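Beta-1,4-galactanase (Humicola insolens, PDB 1HJQ) hydrolyses the beta-1,4-galactosidic linkages of type I arabinogalactans as a family 53 glycoside hydrolase of clan GH-A. Local coordinates at residues I153-H158 / Q198-M203; I175-D180 / S204-M209; E245-T250 / A311-F316. All coordinates share one frame; numbering follows the deposited sequence.

Interaction 1. Residues I153-H158 / Q198-M203; sequences IARLLH and QGPFEM
Leu157 and Phe201 set the geometry of this contact, the leucine presenting its CB to one face of the phenylalanine ring. That carbon stands 3.7 Å from the centroid of the Phe201 ring and 19° off its normal, displaced toward the rim, a CH-pi contact. Phe201 reaches it because its CG lies anti to the backbone N (chi1 -167°), which carries the ring alongside the helix and past His158 N, 3.5 Å from Phe201 CD1. One turn before Leu157, Ala154 has a single methyl that lets the loop lie close to the helix: its CB meets Phe201 CB at 3.5 Å and Gln198 CB at 3.8 Å. Pro200 lays its CB against Arg155 CA at 3.9 Å, its compact ring able to lie directly on the helix backbone there. The His158 imidazole comes close to the Pro200 carbonyl obliquely, yet ND1 makes its hydrogen bond to Asp205, and the 3.1 Å between His158 ND1 and Pro200 O has too poor an angle for one. An alanine in place of Phe201 would probably leave Leu157 CB without its ring face and open a gap beside Phe206, whose ring also meets Phe201. The arrangement is that of the outer layer of a TIM barrel, where helix 150-165 packs on the loop leading from the next helix into strand 208-212.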
loop_
_atom_site.group_PDB
_atom_site.type_symbol
_atom_site.label_atom_id
_atom_site.label_comp_id
_atom_site.label_asym_id
_atom_site.label_seq_id
_atom_site.Cartn_x
_atom_site.Cartn_y
_atom_site.Cartn_z
ATOM N N ILE A 153 8.062 -12.628 14.805
ATOM C CA ILE A 153 7.869 -11.595 13.788
ATOM C C ILE A 153 9.172 -11.182 13.101
ATOM O O ILE A 153 9.285 -11.254 11.869
ATOM C CB ILE A 153 7.195 -10.334 14.386
ATOM C CG1 ILE A 153 5.798 -10.693 14.901
ATOM C CG2 ILE A 153 7.088 -9.249 13.338
ATOM C CD1 ILE A 153 5.121 -9.591 15.678
ATOM N N ALA A 154 10.155 -10.760 13.893
ATOM C CA ALA A 154 11.431 -10.333 13.327
ATOM C C ALA A 154 12.014 -11.492 12.536
ATOM O O ALA A 154 12.682 -11.314 11.513
ATOM C CB ALA A 154 12.385 -9.912 14.434
ATOM N N ARG A 155 11.733 -12.685 13.035
ATOM C CA ARG A 155 12.186 -13.932 12.445
ATOM C C ARG A 155 11.524 -14.075 11.066
ATOM O O ARG A 155 12.179 -14.334 10.055
ATOM C CB ARG A 155 11.773 -15.062 13.390
ATOM C CG ARG A 155 12.339 -16.405 13.097
ATOM C CD ARG A 155 13.843 -16.475 13.277
ATOM N NE ARG A 155 14.281 -17.735 12.702
ATOM C CZ ARG A 155 14.160 -18.911 13.306
ATOM N NH1 ARG A 155 13.639 -18.988 14.526
ATOM N NH2 ARG A 155 14.496 -20.018 12.661
ATOM N N LEU A 156 10.216 -13.872 11.023
ATOM C CA LEU A 156 9.491 -13.980 9.769
ATOM C C LEU A 156 9.899 -12.924 8.754
ATOM O O LEU A 156 10.121 -13.231 7.585
ATOM C CB LEU A 156 7.983 -13.906 10.029
ATOM C CG LEU A 156 7.426 -15.196 10.623
ATOM C CD1 LEU A 156 5.963 -15.018 10.970
ATOM C CD2 LEU A 156 7.618 -16.339 9.629
ATOM N N LEU A 157 10.002 -11.680 9.193
ATOM C CA LEU A 157 10.357 -10.610 8.280
ATOM C C LEU A 157 11.757 -10.785 7.711
ATOM O O LEU A 157 11.980 -10.558 6.523
ATOM C CB LEU A 157 10.211 -9.260 8.979
ATOM C CG LEU A 157 8.793 -9.016 9.519
ATOM C CD1 LEU A 157 8.730 -7.684 10.263
ATOM C CD2 LEU A 157 7.796 -9.055 8.372
ATOM N N HIS A 158 12.700 -11.208 8.545
ATOM C CA HIS A 158 14.062 -11.413 8.070
ATOM C C HIS A 158 14.052 -12.374 6.880
ATOM O O HIS A 158 14.644 -12.093 5.837
ATOM C CB HIS A 158 14.944 -11.986 9.176
ATOM C CG HIS A 158 16.325 -12.325 8.716
ATOM N ND1 HIS A 158 17.263 -11.361 8.396
ATOM C CD2 HIS A 158 16.911 -13.518 8.449
ATOM C CE1 HIS A 158 18.359 -11.946 7.952
ATOM N NE2 HIS A 158 18.172 -13.257 7.974
ATOM N N GLN A 198 14.675 -7.638 18.781
ATOM C CA GLN A 198 14.781 -9.089 18.813
ATOM C C GLN A 198 16.127 -9.582 18.291
ATOM O O GLN A 198 16.760 -10.438 18.902
ATOM C CB GLN A 198 13.657 -9.708 17.990
ATOM C CG GLN A 198 12.288 -9.391 18.511
ATOM C CD GLN A 198 12.193 -9.618 19.998
ATOM O OE1 GLN A 198 12.669 -10.635 20.514
ATOM N NE2 GLN A 198 11.575 -8.672 20.705
ATOM N N GLY A 199 16.556 -9.051 17.151
ATOM C CA GLY A 199 17.829 -9.464 16.587
ATOM C C GLY A 199 17.740 -10.042 15.181
ATOM O O GLY A 199 18.479 -9.612 14.295
ATOM N N PRO A 200 16.845 -11.015 14.936
ATOM C CA PRO A 200 16.706 -11.622 13.611
ATOM C C PRO A 200 16.443 -10.625 12.478
ATOM O O PRO A 200 17.044 -10.730 11.405
ATOM C CB PRO A 200 15.556 -12.598 13.811
ATOM C CG PRO A 200 15.722 -13.007 15.241
ATOM C CD PRO A 200 15.953 -11.680 15.903
ATOM N N PHE A 201 15.546 -9.666 12.704
ATOM C CA PHE A 201 15.251 -8.662 11.681
ATOM C C PHE A 201 16.196 -7.491 11.889
ATOM O O PHE A 201 16.035 -6.712 12.825
ATOM C CB PHE A 201 13.805 -8.186 11.793
ATOM C CG PHE A 201 13.339 -7.389 10.609
ATOM C CD1 PHE A 201 13.517 -7.873 9.319
ATOM C CD2 PHE A 201 12.680 -6.179 10.784
ATOM C CE1 PHE A 201 13.044 -7.171 8.225
ATOM C CE2 PHE A 201 12.198 -5.464 9.691
ATOM C CZ PHE A 201 12.379 -5.961 8.409
ATOM N N GLU A 202 17.175 -7.367 11.003
ATOM C CA GLU A 202 18.179 -6.324 11.119
ATOM C C GLU A 202 17.869 -5.033 10.390
ATOM O O GLU A 202 17.055 -4.998 9.471
ATOM C CB GLU A 202 19.520 -6.852 10.629
ATOM C CG GLU A 202 19.863 -8.232 11.153
ATOM C CD GLU A 202 21.297 -8.619 10.849
ATOM O OE1 GLU A 202 22.213 -7.949 11.381
ATOM O OE2 GLU A 202 21.507 -9.584 10.082
ATOM N N MET A 203 18.551 -3.973 10.803
ATOM C CA MET A 203 18.373 -2.669 10.195
ATOM C C MET A 203 18.681 -2.696 8.704
ATOM O O MET A 203 18.077 -1.956 7.931
ATOM C CB MET A 203 19.266 -1.643 10.886
ATOM C CG MET A 203 18.857 -1.347 12.309
ATOM S SD MET A 203 17.142 -0.813 12.400
ATOM C CE MET A 203 17.280 0.788 11.597
#

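Interaction 2. Residues I175-D180 / S204-M209; sequences IMVHLD and SDFDMM
Met176 and Met208 meet on one side of the sheet, their CB atoms 3.6 Å apart. From there Met176 CG, anti to its backbone N (chi1 172°), lies 3.9 Å from both Met208 O and Met208 CB. The chain runs on extended through chi2 and bends at chi3, which brings Met176 CE near both SD and CE of Met208. The unbranched, flexible thioethers can fit against each other inside the barrel, where Met176 also touches Ser131 and both methionines touch Ile129. On the other side Val177 sets CG2 3.9 Å from Phe206 CD2. The backbones pair in parallel, Val177 N giving a hydrogen bond of 3.0 Å to Met208 O. Where strand 208-212 begins, Ile175 O takes two hydrogen bonds, from Asp207 N and from Met208 N, each 2.7 Å long. Asp207 answers with its side chain: OD2 accepts from Ile175 N at 2.8 Å, using its anti side with an N-H...O angle of 170°. A carboxylate thus takes the place of a backbone acceptor at the entry to the strand. Both backbone polar groups of Ile175 are thereby satisfied within a buried contact, and the Asp207 charge is probably eased in part by the N-H it receives.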
loop_
_atom_site.group_PDB
_atom_site.type_symbol
_atom_site.label_atom_id
_atom_site.label_comp_id
_atom_site.label_asym_id
_atom_site.label_seq_id
_atom_site.Cartn_x
_atom_site.Cartn_y
_atom_site.Cartn_z
ATOM N N ILE A 175 12.919 -2.680 0.127
ATOM C CA ILE A 175 12.079 -3.511 0.966
ATOM C C ILE A 175 11.377 -2.620 1.976
ATOM O O ILE A 175 12.014 -1.829 2.669
ATOM C CB ILE A 175 12.919 -4.586 1.664
ATOM C CG1 ILE A 175 13.628 -5.429 0.595
ATOM C CG2 ILE A 175 12.027 -5.450 2.542
ATOM C CD1 ILE A 175 14.692 -6.373 1.131
ATOM N N MET A 176 10.057 -2.754 2.043
ATOM C CA MET A 176 9.247 -1.933 2.927
ATOM C C MET A 176 8.438 -2.704 3.970
ATOM O O MET A 176 7.960 -3.806 3.715
ATOM C CB MET A 176 8.278 -1.088 2.083
ATOM C CG MET A 176 7.244 -0.325 2.893
ATOM S SD MET A 176 5.850 0.225 1.905
ATOM C CE MET A 176 6.619 1.533 0.917
ATOM N N VAL A 177 8.308 -2.108 5.152
ATOM C CA VAL A 177 7.510 -2.674 6.232
ATOM C C VAL A 177 6.333 -1.713 6.320
ATOM O O VAL A 177 6.512 -0.503 6.466
ATOM C CB VAL A 177 8.281 -2.721 7.571
ATOM C CG1 VAL A 177 7.319 -3.064 8.714
ATOM C CG2 VAL A 177 9.380 -3.779 7.489
ATOM N N HIS A 178 5.132 -2.266 6.197
ATOM C CA HIS A 178 3.904 -1.486 6.187
ATOM C C HIS A 178 3.043 -1.651 7.434
ATOM O O HIS A 178 2.624 -2.757 7.779
ATOM C CB HIS A 178 3.110 -1.861 4.924
ATOM C CG HIS A 178 1.761 -1.219 4.828
ATOM N ND1 HIS A 178 1.430 -0.070 5.512
ATOM C CD2 HIS A 178 0.668 -1.556 4.103
ATOM C CE1 HIS A 178 0.188 0.273 5.216
ATOM N NE2 HIS A 178 -0.296 -0.612 4.363
ATOM N N LEU A 179 2.792 -0.530 8.102
ATOM C CA LEU A 179 1.974 -0.488 9.310
ATOM C C LEU A 179 0.850 0.502 9.056
ATOM O O LEU A 179 1.011 1.418 8.254
ATOM C CB LEU A 179 2.807 -0.002 10.497
ATOM C CG LEU A 179 3.583 -0.984 11.376
ATOM C CD1 LEU A 179 4.318 -1.993 10.545
ATOM C CD2 LEU A 179 4.547 -0.196 12.245
ATOM N N ASP A 180 -0.284 0.326 9.725
ATOM C CA ASP A 180 -1.401 1.249 9.554
ATOM C C ASP A 180 -1.243 2.357 10.596
ATOM O O ASP A 180 -0.268 2.355 11.346
ATOM C CB ASP A 180 -2.743 0.508 9.719
ATOM C CG ASP A 180 -3.133 0.279 11.183
ATOM O OD1 ASP A 180 -2.292 -0.206 11.976
ATOM O OD2 ASP A 180 -4.301 0.579 11.529
ATOM N N SER A 204 19.608 -3.552 8.293
ATOM C CA SER A 204 19.966 -3.631 6.882
ATOM C C SER A 204 19.029 -4.537 6.081
ATOM O O SER A 204 19.211 -4.700 4.875
ATOM C CB SER A 204 21.414 -4.113 6.725
ATOM O OG SER A 204 21.609 -5.396 7.295
ATOM N N ASP A 205 18.032 -5.121 6.749
ATOM C CA ASP A 205 17.081 -6.006 6.076
ATOM C C ASP A 205 15.962 -5.272 5.355
ATOM O O ASP A 205 15.298 -5.855 4.502
ATOM C CB ASP A 205 16.449 -7.006 7.057
ATOM C CG ASP A 205 17.410 -8.099 7.484
ATOM O OD1 ASP A 205 18.252 -8.516 6.658
ATOM O OD2 ASP A 205 17.311 -8.553 8.641
ATOM N N PHE A 206 15.724 -4.010 5.701
ATOM C CA PHE A 206 14.678 -3.260 5.018
ATOM C C PHE A 206 15.097 -1.842 4.704
ATOM O O PHE A 206 16.048 -1.327 5.277
ATOM C CB PHE A 206 13.362 -3.277 5.806
ATOM C CG PHE A 206 13.376 -2.468 7.064
ATOM C CD1 PHE A 206 14.206 -2.808 8.124
ATOM C CD2 PHE A 206 12.487 -1.409 7.223
ATOM C CE1 PHE A 206 14.144 -2.107 9.330
ATOM C CE2 PHE A 206 12.419 -0.707 8.415
ATOM C CZ PHE A 206 13.247 -1.059 9.472
ATOM N N ASP A 207 14.377 -1.211 3.787
ATOM C CA ASP A 207 14.723 0.137 3.358
ATOM C C ASP A 207 13.637 1.175 3.570
ATOM O O ASP A 207 13.923 2.361 3.731
ATOM C CB ASP A 207 15.088 0.103 1.875
ATOM C CG ASP A 207 16.000 -1.059 1.533
ATOM O OD1 ASP A 207 17.132 -1.098 2.056
ATOM O OD2 ASP A 207 15.583 -1.936 0.751
ATOM N N MET A 208 12.390 0.736 3.568
ATOM C CA MET A 208 11.299 1.679 3.725
ATOM C C MET A 208 10.341 1.330 4.842
ATOM O O MET A 208 10.241 0.182 5.278
ATOM C CB MET A 208 10.494 1.790 2.421
ATOM C CG MET A 208 11.301 2.173 1.185
ATOM S SD MET A 208 10.262 2.434 -0.281
ATOM C CE MET A 208 9.686 4.095 0.028
ATOM N N MET A 209 9.648 2.359 5.301
ATOM C CA MET A 209 8.631 2.231 6.315
ATOM C C MET A 209 7.443 2.938 5.679
ATOM O O MET A 209 7.478 4.157 5.457
ATOM C CB MET A 209 9.049 2.924 7.611
ATOM C CG MET A 209 10.082 2.153 8.419
ATOM S SD MET A 209 10.455 2.948 10.009
ATOM C CE MET A 209 11.707 1.829 10.696
#

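Interaction 3. Residues E245-T250 / A311-F316; sequences ETNWPT and ADNTMF
Asn313 CG stands anti to its carbonyl carbon (chi1 -71°), and chi2 of -47° then turns OD1 toward the Pro249 ring. The Asn247 backbone puts CB against Asn313 CB at 4.0 Å, and a similar chi1 of -76° sets the Asn247 amide with its plane 30° from that of Asn313. The two asparagine side chains cross at about a right angle. Asn313 OD1 lies 3.0 Å from Pro249 CB and 3.2 Å from Pro249 N, which has no hydrogen to share, and this is therefore a polar oxygen against a proline ring and not a hydrogen bond. The one hydrogen bond between the two segments comes one residue on, from Thr250 N to Asp312 O at 3.0 Å; the Asp312 backbone also pairs with Ser251. Asp312 shapes its own loop as well: its OD1 accepts from Thr314 N at 2.9 Å, closing an Asx turn, and from Thr314 OG1 on its syn lone pair. Aspartate suits this place because one short carboxylate can take both donors, and threonine because its hydroxyl sits near its own N-H. Segment 245-250 starts at Glu245, probably the catalytic nucleophile. Polar residues thus meet here mostly by their carbons, while their polar ends are satisfied by other partners: Asn247 ND2 by Trp296 O, Asn313 ND2 by Ser308 OG, and Asp312 OD1 by Thr314.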
loop_
_atom_site.group_PDB
_atom_site.type_symbol
_atom_site.label_atom_id
_atom_site.label_comp_id
_atom_site.label_asym_id
_atom_site.label_seq_id
_atom_site.Cartn_x
_atom_site.Cartn_y
_atom_site.Cartn_z
ATOM N N GLU A 245 -1.167 4.349 1.641
ATOM C CA GLU A 245 -2.617 4.227 1.597
ATOM C C GLU A 245 -3.343 5.442 2.167
ATOM O O GLU A 245 -3.106 5.843 3.310
ATOM C CB GLU A 245 -3.073 3.013 2.394
ATOM C CG GLU A 245 -3.060 1.702 1.670
ATOM C CD GLU A 245 -3.644 0.601 2.530
ATOM O OE1 GLU A 245 -4.715 0.827 3.135
ATOM O OE2 GLU A 245 -3.039 -0.487 2.603
ATOM N N THR A 246 -4.242 6.009 1.374
ATOM C CA THR A 246 -5.032 7.146 1.818
ATOM C C THR A 246 -6.179 7.371 0.845
ATOM O O THR A 246 -6.086 7.010 -0.326
ATOM C CB THR A 246 -4.193 8.431 1.917
ATOM O OG1 THR A 246 -4.968 9.444 2.569
ATOM C CG2 THR A 246 -3.782 8.924 0.533
ATOM N N ASN A 247 -7.258 7.961 1.345
ATOM C CA ASN A 247 -8.441 8.241 0.543
ATOM C C ASN A 247 -9.100 9.501 1.079
ATOM O O ASN A 247 -8.843 9.919 2.204
ATOM C CB ASN A 247 -9.474 7.112 0.668
ATOM C CG ASN A 247 -9.118 5.866 -0.131
ATOM O OD1 ASN A 247 -9.690 4.799 0.097
ATOM N ND2 ASN A 247 -8.197 5.995 -1.076
ATOM N N TRP A 248 -9.949 10.100 0.258
ATOM C CA TRP A 248 -10.714 11.265 0.658
ATOM C C TRP A 248 -12.005 11.117 -0.113
ATOM O O TRP A 248 -11.990 10.952 -1.329
ATOM C CB TRP A 248 -10.030 12.574 0.290
ATOM C CG TRP A 248 -10.837 13.744 0.769
ATOM C CD1 TRP A 248 -11.693 14.511 0.030
ATOM C CD2 TRP A 248 -10.932 14.222 2.113
ATOM N NE1 TRP A 248 -12.320 15.434 0.833
ATOM C CE2 TRP A 248 -11.870 15.280 2.116
ATOM C CE3 TRP A 248 -10.318 13.857 3.318
ATOM C CZ2 TRP A 248 -12.208 15.977 3.281
ATOM C CZ3 TRP A 248 -10.655 14.550 4.475
ATOM C CH2 TRP A 248 -11.592 15.597 4.446
ATOM N N PRO A 249 -13.144 11.166 0.583
ATOM C CA PRO A 249 -14.433 11.016 -0.081
ATOM C C PRO A 249 -15.009 12.236 -0.774
ATOM O O PRO A 249 -14.750 13.365 -0.381
ATOM C CB PRO A 249 -15.328 10.527 1.049
ATOM C CG PRO A 249 -14.798 11.280 2.217
ATOM C CD PRO A 249 -13.304 11.187 2.047
ATOM N N THR A 250 -15.793 11.985 -1.819
ATOM C CA THR A 250 -16.473 13.044 -2.558
ATOM C C THR A 250 -17.921 12.991 -2.075
ATOM O O THR A 250 -18.753 13.825 -2.441
ATOM C CB THR A 250 -16.464 12.788 -4.058
ATOM O OG1 THR A 250 -17.295 11.661 -4.346
ATOM C CG2 THR A 250 -15.051 12.516 -4.534
ATOM N N ALA A 311 -19.440 6.783 1.697
ATOM C CA ALA A 311 -20.102 6.218 0.524
ATOM C C ALA A 311 -19.262 6.106 -0.746
ATOM O O ALA A 311 -19.368 5.122 -1.476
ATOM C CB ALA A 311 -21.356 7.019 0.226
ATOM N N ASP A 312 -18.434 7.109 -1.013
ATOM C CA ASP A 312 -17.625 7.113 -2.226
ATOM C C ASP A 312 -16.254 7.763 -2.028
ATOM O O ASP A 312 -16.168 8.967 -1.782
ATOM C CB ASP A 312 -18.380 7.870 -3.320
ATOM C CG ASP A 312 -17.821 7.621 -4.697
ATOM O OD1 ASP A 312 -16.625 7.254 -4.813
ATOM O OD2 ASP A 312 -18.586 7.802 -5.671
ATOM N N ASN A 313 -15.192 6.967 -2.146
ATOM C CA ASN A 313 -13.825 7.468 -2.006
ATOM C C ASN A 313 -13.081 7.387 -3.337
ATOM O O ASN A 313 -11.879 7.625 -3.401
ATOM C CB ASN A 313 -13.048 6.657 -0.963
ATOM C CG ASN A 313 -13.511 6.921 0.454
ATOM O OD1 ASN A 313 -13.671 8.068 0.857
ATOM N ND2 ASN A 313 -13.718 5.856 1.222
ATOM N N THR A 314 -13.794 7.045 -4.401
ATOM C CA THR A 314 -13.179 6.916 -5.719
ATOM C C THR A 314 -12.874 8.252 -6.381
ATOM O O THR A 314 -13.472 9.274 -6.060
ATOM C CB THR A 314 -14.082 6.133 -6.676
ATOM O OG1 THR A 314 -15.272 6.893 -6.920
ATOM C CG2 THR A 314 -14.461 4.789 -6.073
ATOM N N MET A 315 -11.937 8.227 -7.316
ATOM C CA MET A 315 -11.570 9.425 -8.049
ATOM C C MET A 315 -12.086 9.255 -9.470
ATOM O O MET A 315 -11.531 9.781 -10.436
ATOM C CB MET A 315 -10.053 9.615 -8.036
ATOM C CG MET A 315 -9.487 9.740 -6.633
ATOM S SD MET A 315 -7.754 10.110 -6.614
ATOM C CE MET A 315 -7.841 11.834 -6.970
ATOM N N PHE A 316 -13.159 8.486 -9.579
ATOM C CA PHE A 316 -13.798 8.246 -10.852
ATOM C C PHE A 316 -15.307 8.381 -10.761
ATOM O O PHE A 316 -15.907 8.350 -9.688
ATOM C CB PHE A 316 -13.460 6.858 -11.390
ATOM C CG PHE A 316 -12.123 6.776 -12.050
ATOM C CD1 PHE A 316 -10.957 6.757 -11.293
ATOM C CD2 PHE A 316 -12.027 6.720 -13.432
ATOM C CE1 PHE A 316 -9.712 6.684 -11.910
ATOM C CE2 PHE A 316 -10.795 6.647 -14.054
ATOM C CZ PHE A 316 -9.631 6.630 -13.292
#

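Interactions 1 and 2 adjoin on one side of the barrel, and interaction 3 lies across its centre, about 26 Å from interaction 2 between centres. The range 198-209 runs through both of the first two: its earlier half packs partly buried on helix 150-165, its later half enters the sheet. Phe201 of interaction 1 also reaches strand 174-179, its CZ packing on Val177 CG2 of interaction 2. Apolar contact dominates the outer site, backbone pairing and methionines the inner one, and the carbons of polar side chains the buried loops of interaction 3. His178 NE2 in 175-180 probably hydrogen-bonds Glu245 OE2 in 245-250, the likely nucleophile.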